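Local coordinates for protein uronate dehydrogenase (Agrobacterium tumefaciens, PDB 3RFX) that probably oxidises uronic acids such as galacturonate and glucuronate, with NAD as the electron acceptor, on a Rossmann-fold scaffold, at residues R174-L188 with V203-D215. The protein carries 1 engineered substitution. Sequence-based numbering, arbitrary orientation.
Sequences RMLSTWFSHDDFVSL and VWGASANDAGWWD. With PO4 (phosphate ion), chain F.
Asn-209 reaches into the short link between helices 175-178 and 182-194; its amide nitrogen donates twice, and its OD1 accepts from Ala-230 N. Asn-209 ND2 meets Trp-179 O (3.0 Å) in the carbonyl plane, on a lone pair, and Ser-177 O from above its plane. Ser-207 N also donates to Trp-179 O, almost straight at 171°. Ser-207 OG accepts from Ser-181 N and donates to Asp-184 OD2 (2.7 Å), on the anti lone pair. Ser-181 N-caps helix 182-194: its OG accepts from Asp-184 N and is also hydrogen-bonded to Asp-228.

Packing is tight here. The Phe-180 ring lies flat on the Gly-205 backbone, with Phe-185 CB over its other face. Ser-177 CB sits over the Trp-213 five-membered ring, 3.6 Å from its centroid, and chi1 of -58° directs OG to donate to Ala-211 O.

Toward Ala-211 and Trp-213 the backbones meet partly through water. Water 1 links Leu-176 O to Ala-211 N, water 2 Ser-177 O to Trp-213 N. Phe-221 of a second subunit packs on Trp-213.

The contact ties edge strand 202-205 of the parallel Rossmann sheet, and the following loop, to both helices. Leu-188 packs on Val-203 and, like Phe-185, reaches adjacent strand 158-163.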
loop_
_atom_site.group_PDB
_atom_site.type_symbol
_atom_site.label_atom_id
_atom_site.label_comp_id
_atom_site.label_asym_id
_atom_site.label_seq_id
_atom_site.Cartn_x
_atom_site.Cartn_y
_atom_site.Cartn_z
ATOM N N ARG A 174 -23.524 -2.713 -18.715
ATOM C CA ARG A 174 -22.165 -2.192 -18.536
ATOM C C ARG A 174 -22.171 -0.676 -18.337
ATOM O O ARG A 174 -21.408 -0.144 -17.525
ATOM C CB ARG A 174 -21.284 -2.582 -19.727
ATOM C CG ARG A 174 -19.861 -2.008 -19.698
ATOM C CD ARG A 174 -18.977 -2.716 -20.729
ATOM N NE ARG A 174 -17.675 -2.065 -20.916
ATOM C CZ ARG A 174 -17.457 -1.029 -21.722
ATOM N NH1 ARG A 174 -18.453 -0.507 -22.427
ATOM N NH2 ARG A 174 -16.236 -0.508 -21.820
ATOM N N MET A 175 -23.028 0.024 -19.073
ATOM C CA MET A 175 -23.064 1.485 -18.981
ATOM C C MET A 175 -23.590 2.003 -17.656
ATOM O O MET A 175 -23.452 3.188 -17.344
ATOM C CB MET A 175 -23.846 2.098 -20.146
ATOM C CG MET A 175 -23.184 1.839 -21.483
ATOM S SD MET A 175 -23.902 2.881 -22.763
ATOM C CE MET A 175 -23.299 2.042 -24.226
ATOM N N LEU A 176 -24.197 1.133 -16.859
ATOM C CA LEU A 176 -24.555 1.545 -15.502
ATOM C C LEU A 176 -23.282 1.872 -14.720
ATOM O O LEU A 176 -23.336 2.556 -13.699
ATOM C CB LEU A 176 -25.336 0.448 -14.778
ATOM C CG LEU A 176 -26.704 0.172 -15.398
ATOM C CD1 LEU A 176 -27.390 -1.007 -14.697
ATOM C CD2 LEU A 176 -27.577 1.434 -15.316
ATOM N N SER A 177 -22.151 1.361 -15.197
ATOM C CA SER A 177 -20.860 1.654 -14.578
ATOM C C SER A 177 -20.042 2.637 -15.406
ATOM O O SER A 177 -19.358 3.486 -14.840
ATOM C CB SER A 177 -20.044 0.369 -14.354
ATOM O OG SER A 177 -20.761 -0.558 -13.541
ATOM N N THR A 178 -20.100 2.517 -16.736
ATOM C CA THR A 178 -19.177 3.256 -17.607
ATOM C C THR A 178 -19.708 4.570 -18.183
ATOM O O THR A 178 -18.944 5.327 -18.792
ATOM C CB THR A 178 -18.697 2.400 -18.800
ATOM O OG1 THR A 178 -19.821 2.053 -19.615
ATOM C CG2 THR A 178 -17.996 1.122 -18.329
ATOM N N TRP A 179 -20.996 4.841 -18.004
ATOM C CA TRP A 179 -21.614 6.021 -18.612
ATOM C C TRP A 179 -20.881 7.294 -18.231
ATOM O O TRP A 179 -20.572 7.519 -17.063
ATOM C CB TRP A 179 -23.074 6.155 -18.186
ATOM C CG TRP A 179 -23.833 7.240 -18.921
ATOM C CD1 TRP A 179 -23.846 7.464 -20.268
ATOM C CD2 TRP A 179 -24.701 8.219 -18.342
ATOM N NE1 TRP A 179 -24.667 8.531 -20.564
ATOM C CE2 TRP A 179 -25.202 9.011 -19.396
ATOM C CE3 TRP A 179 -25.105 8.507 -17.030
ATOM C CZ2 TRP A 179 -26.089 10.065 -19.182
ATOM C CZ3 TRP A 179 -25.980 9.553 -16.817
ATOM C CH2 TRP A 179 -26.465 10.322 -17.890
ATOM N N PHE A 180 -20.623 8.118 -19.240
ATOM C CA PHE A 180 -20.015 9.440 -19.065
ATOM C C PHE A 180 -20.944 10.403 -19.790
ATOM O O PHE A 180 -20.959 10.431 -21.020
ATOM C CB PHE A 180 -18.647 9.448 -19.736
ATOM C CG PHE A 180 -17.761 10.621 -19.344
ATOM C CD1 PHE A 180 -18.029 11.379 -18.209
ATOM C CD2 PHE A 180 -16.640 10.921 -20.101
ATOM C CE1 PHE A 180 -17.189 12.444 -17.850
ATOM C CE2 PHE A 180 -15.793 11.972 -19.747
ATOM C CZ PHE A 180 -16.067 12.726 -18.625
ATOM N N SER A 181 -21.735 11.168 -19.048
ATOM C CA SER A 181 -22.739 12.028 -19.682
ATOM C C SER A 181 -22.086 13.166 -20.471
ATOM O O SER A 181 -20.951 13.553 -20.196
ATOM C CB SER A 181 -23.692 12.616 -18.647
ATOM O OG SER A 181 -23.027 13.597 -17.853
ATOM N N HIS A 182 -22.806 13.703 -21.451
ATOM C CA HIS A 182 -22.314 14.871 -22.173
ATOM C C HIS A 182 -22.021 16.019 -21.213
ATOM O O HIS A 182 -20.951 16.633 -21.285
ATOM C CB HIS A 182 -23.314 15.314 -23.244
ATOM C CG HIS A 182 -23.465 14.334 -24.360
ATOM N ND1 HIS A 182 -24.548 14.339 -25.213
ATOM C CD2 HIS A 182 -22.676 13.309 -24.759
ATOM C CE1 HIS A 182 -24.413 13.367 -26.096
ATOM N NE2 HIS A 182 -23.287 12.726 -25.843
ATOM N N ASP A 183 -22.956 16.294 -20.309
ATOM C CA ASP A 183 -22.773 17.364 -19.326
ATOM C C ASP A 183 -21.493 17.191 -18.511
ATOM O O ASP A 183 -20.779 18.165 -18.253
ATOM C CB ASP A 183 -23.955 17.443 -18.361
ATOM C CG ASP A 183 -25.155 18.168 -18.949
ATOM O OD1 ASP A 183 -25.054 18.719 -20.066
ATOM O OD2 ASP A 183 -26.202 18.188 -18.274
ATOM N N ASP A 184 -21.218 15.966 -18.070
ATOM C CA ASP A 184 -20.040 15.729 -17.226
ATOM C C ASP A 184 -18.730 15.795 -18.006
ATOM O O ASP A 184 -17.706 16.214 -17.469
ATOM C CB ASP A 184 -20.163 14.406 -16.448
ATOM C CG ASP A 184 -21.158 14.496 -15.298
ATOM O OD1 ASP A 184 -21.382 15.606 -14.779
ATOM O OD2 ASP A 184 -21.716 13.454 -14.895
ATOM N N PHE A 185 -18.749 15.404 -19.279
ATOM C CA PHE A 185 -17.544 15.517 -20.090
ATOM C C PHE A 185 -17.283 17.001 -20.379
ATOM O O PHE A 185 -16.149 17.470 -20.309
ATOM C CB PHE A 185 -17.665 14.699 -21.382
ATOM C CG PHE A 185 -16.356 14.463 -22.084
ATOM C CD1 PHE A 185 -15.160 14.950 -21.562
ATOM C CD2 PHE A 185 -16.316 13.752 -23.269
ATOM C CE1 PHE A 185 -13.964 14.735 -22.212
ATOM C CE2 PHE A 185 -15.115 13.533 -23.929
ATOM C CZ PHE A 185 -13.936 14.027 -23.398
ATOM N N VAL A 186 -18.346 17.743 -20.666
ATOM C CA VAL A 186 -18.209 19.179 -20.882
ATOM C C VAL A 186 -17.637 19.876 -19.644
ATOM O O VAL A 186 -16.705 20.673 -19.752
ATOM C CB VAL A 186 -19.536 19.824 -21.303
ATOM C CG1 VAL A 186 -19.411 21.356 -21.311
ATOM C CG2 VAL A 186 -19.933 19.306 -22.688
ATOM N N SER A 187 -18.179 19.573 -18.471
ATOM C CA SER A 187 -17.679 20.204 -17.254
ATOM C C SER A 187 -16.236 19.790 -16.960
ATOM O O SER A 187 -15.458 20.584 -16.427
ATOM C CB SER A 187 -18.591 19.922 -16.057
ATOM O OG SER A 187 -18.567 18.546 -15.730
ATOM N N LEU A 188 -15.864 18.562 -17.315
ATOM C CA LEU A 188 -14.474 18.137 -17.125
ATOM C C LEU A 188 -13.547 18.972 -18.006
ATOM O O LEU A 188 -12.491 19.441 -17.564
ATOM C CB LEU A 188 -14.298 16.644 -17.446
ATOM C CG LEU A 188 -12.838 16.177 -17.489
ATOM C CD1 LEU A 188 -12.175 16.345 -16.117
ATOM C CD2 LEU A 188 -12.719 14.739 -17.989
ATOM N N VAL A 203 -7.327 10.654 -16.024
ATOM C CA VAL A 203 -8.665 10.992 -15.557
ATOM C C VAL A 203 -9.601 9.879 -15.999
ATOM O O VAL A 203 -9.636 9.534 -17.177
ATOM C CB VAL A 203 -9.157 12.302 -16.197
ATOM C CG1 VAL A 203 -10.559 12.645 -15.706
ATOM C CG2 VAL A 203 -8.161 13.456 -15.923
ATOM N N TRP A 204 -10.357 9.312 -15.064
ATOM C CA TRP A 204 -11.337 8.296 -15.451
ATOM C C TRP A 204 -12.565 9.005 -15.986
ATOM O O TRP A 204 -13.202 9.777 -15.270
ATOM C CB TRP A 204 -11.700 7.418 -14.259
ATOM C CG TRP A 204 -10.551 6.584 -13.765
ATOM C CD1 TRP A 204 -9.824 6.785 -12.632
ATOM C CD2 TRP A 204 -10.004 5.416 -14.394
ATOM N NE1 TRP A 204 -8.855 5.810 -12.509
ATOM C CE2 TRP A 204 -8.952 4.954 -13.575
ATOM C CE3 TRP A 204 -10.319 4.704 -15.565
ATOM C CZ2 TRP A 204 -8.204 3.817 -13.884
ATOM C CZ3 TRP A 204 -9.572 3.578 -15.876
ATOM C CH2 TRP A 204 -8.526 3.142 -15.036
ATOM N N GLY A 205 -12.901 8.746 -17.247
ATOM C CA GLY A 205 -14.008 9.436 -17.877
ATOM C C GLY A 205 -15.335 8.742 -17.634
ATOM O O GLY A 205 -15.789 7.971 -18.473
ATOM N N ALA A 206 -15.943 9.018 -16.485
ATOM C CA ALA A 206 -17.253 8.476 -16.132
ATOM C C ALA A 206 -18.024 9.477 -15.288
ATOM O O ALA A 206 -17.425 10.274 -14.566
ATOM C CB ALA A 206 -17.089 7.176 -15.363
ATOM N N SER A 207 -19.351 9.429 -15.361
ATOM C CA SER A 207 -20.171 10.239 -14.475
ATOM C C SER A 207 -20.129 9.687 -13.039
ATOM O O SER A 207 -19.363 8.777 -12.758
ATOM C CB SER A 207 -21.593 10.352 -15.019
ATOM O OG SER A 207 -21.589 11.143 -16.201
ATOM N N ALA A 208 -20.917 10.257 -12.131
ATOM C CA ALA A 208 -20.885 9.831 -10.727
ATOM C C ALA A 208 -21.820 8.640 -10.531
ATOM O O ALA A 208 -22.831 8.728 -9.830
ATOM C CB ALA A 208 -21.284 10.983 -9.802
ATOM N N ASN A 209 -21.475 7.529 -11.167
ATOM C CA ASN A 209 -22.336 6.352 -11.172
ATOM C C ASN A 209 -22.212 5.533 -9.890
ATOM O O ASN A 209 -21.101 5.215 -9.464
ATOM C CB ASN A 209 -21.989 5.477 -12.385
ATOM C CG ASN A 209 -22.002 6.262 -13.691
ATOM O OD1 ASN A 209 -22.808 7.180 -13.863
ATOM N ND2 ASN A 209 -21.084 5.932 -14.597
ATOM N N ASP A 210 -23.343 5.188 -9.277
ATOM C CA ASP A 210 -23.316 4.331 -8.088
ATOM C C ASP A 210 -22.490 3.077 -8.353
ATOM O O ASP A 210 -21.777 2.607 -7.470
ATOM C CB ASP A 210 -24.726 3.911 -7.657
ATOM C CG ASP A 210 -25.504 5.033 -6.996
ATOM O OD1 ASP A 210 -24.961 6.152 -6.855
ATOM O OD2 ASP A 210 -26.668 4.783 -6.613
ATOM N N ALA A 211 -22.593 2.529 -9.568
ATOM C CA ALA A 211 -21.855 1.308 -9.909
ATOM C C ALA A 211 -20.503 1.523 -10.593
ATOM O O ALA A 211 -19.972 0.601 -11.214
ATOM C CB ALA A 211 -22.736 0.364 -10.751
ATOM N N GLY A 212 -19.938 2.728 -10.484
ATOM C CA GLY A 212 -18.642 3.015 -11.085
ATOM C C GLY A 212 -17.527 2.108 -10.578
ATOM O O GLY A 212 -17.553 1.666 -9.414
ATOM N N TRP A 213 -16.551 1.835 -11.450
ATOM C CA TRP A 213 -15.425 0.959 -11.148
ATOM C C TRP A 213 -14.141 1.730 -10.828
ATOM O O TRP A 213 -13.140 1.117 -10.468
ATOM C CB TRP A 213 -15.086 0.078 -12.361
ATOM C CG TRP A 213 -16.230 -0.745 -12.902
ATOM C CD1 TRP A 213 -17.233 -1.330 -12.195
ATOM C CD2 TRP A 213 -16.446 -1.085 -14.278
ATOM N NE1 TRP A 213 -18.081 -2.022 -13.058
ATOM C CE2 TRP A 213 -17.614 -1.873 -14.340
ATOM C CE3 TRP A 213 -15.764 -0.788 -15.464
ATOM C CZ2 TRP A 213 -18.110 -2.374 -15.543
ATOM C CZ3 TRP A 213 -16.264 -1.279 -16.662
ATOM C CH2 TRP A 213 -17.420 -2.065 -16.690
ATOM N N TRP A 214 -14.166 3.053 -10.995
ATOM C CA TRP A 214 -12.925 3.839 -11.097
ATOM C C TRP A 214 -12.805 4.940 -10.046
ATOM O O TRP A 214 -13.778 5.587 -9.702
ATOM C CB TRP A 214 -12.800 4.466 -12.498
ATOM C CG TRP A 214 -12.880 3.456 -13.611
ATOM C CD1 TRP A 214 -12.342 2.190 -13.618
ATOM C CD2 TRP A 214 -13.518 3.628 -14.878
ATOM N NE1 TRP A 214 -12.623 1.568 -14.812
ATOM C CE2 TRP A 214 -13.344 2.426 -15.601
ATOM C CE3 TRP A 214 -14.232 4.677 -15.471
ATOM C CZ2 TRP A 214 -13.859 2.248 -16.884
ATOM C CZ3 TRP A 214 -14.744 4.496 -16.748
ATOM C CH2 TRP A 214 -14.548 3.294 -17.442
ATOM N N ASP A 215 -11.585 5.156 -9.568
ATOM C CA ASP A 215 -11.340 6.057 -8.442
ATOM C C ASP A 215 -10.601 7.305 -8.933
ATOM O O ASP A 215 -9.441 7.216 -9.283
ATOM C CB ASP A 215 -10.487 5.327 -7.396
ATOM C CG ASP A 215 -10.069 6.227 -6.229
ATOM O OD1 ASP A 215 -10.593 7.355 -6.095
ATOM O OD2 ASP A 215 -9.211 5.789 -5.441
HETATM P P PO4 F . -26.628 17.198 -25.735
HETATM O O1 PO4 F . -26.578 15.981 -24.840
HETATM O O2 PO4 F . -27.685 18.147 -25.225
HETATM O O3 PO4 F . -25.291 17.895 -25.722
HETATM O O4 PO4 F . -26.955 16.772 -27.146
HETATM O O HOH W 1 -24.793 3.115 -11.391
HETATM O O HOH W 2 -16.694 2.931 -14.148
#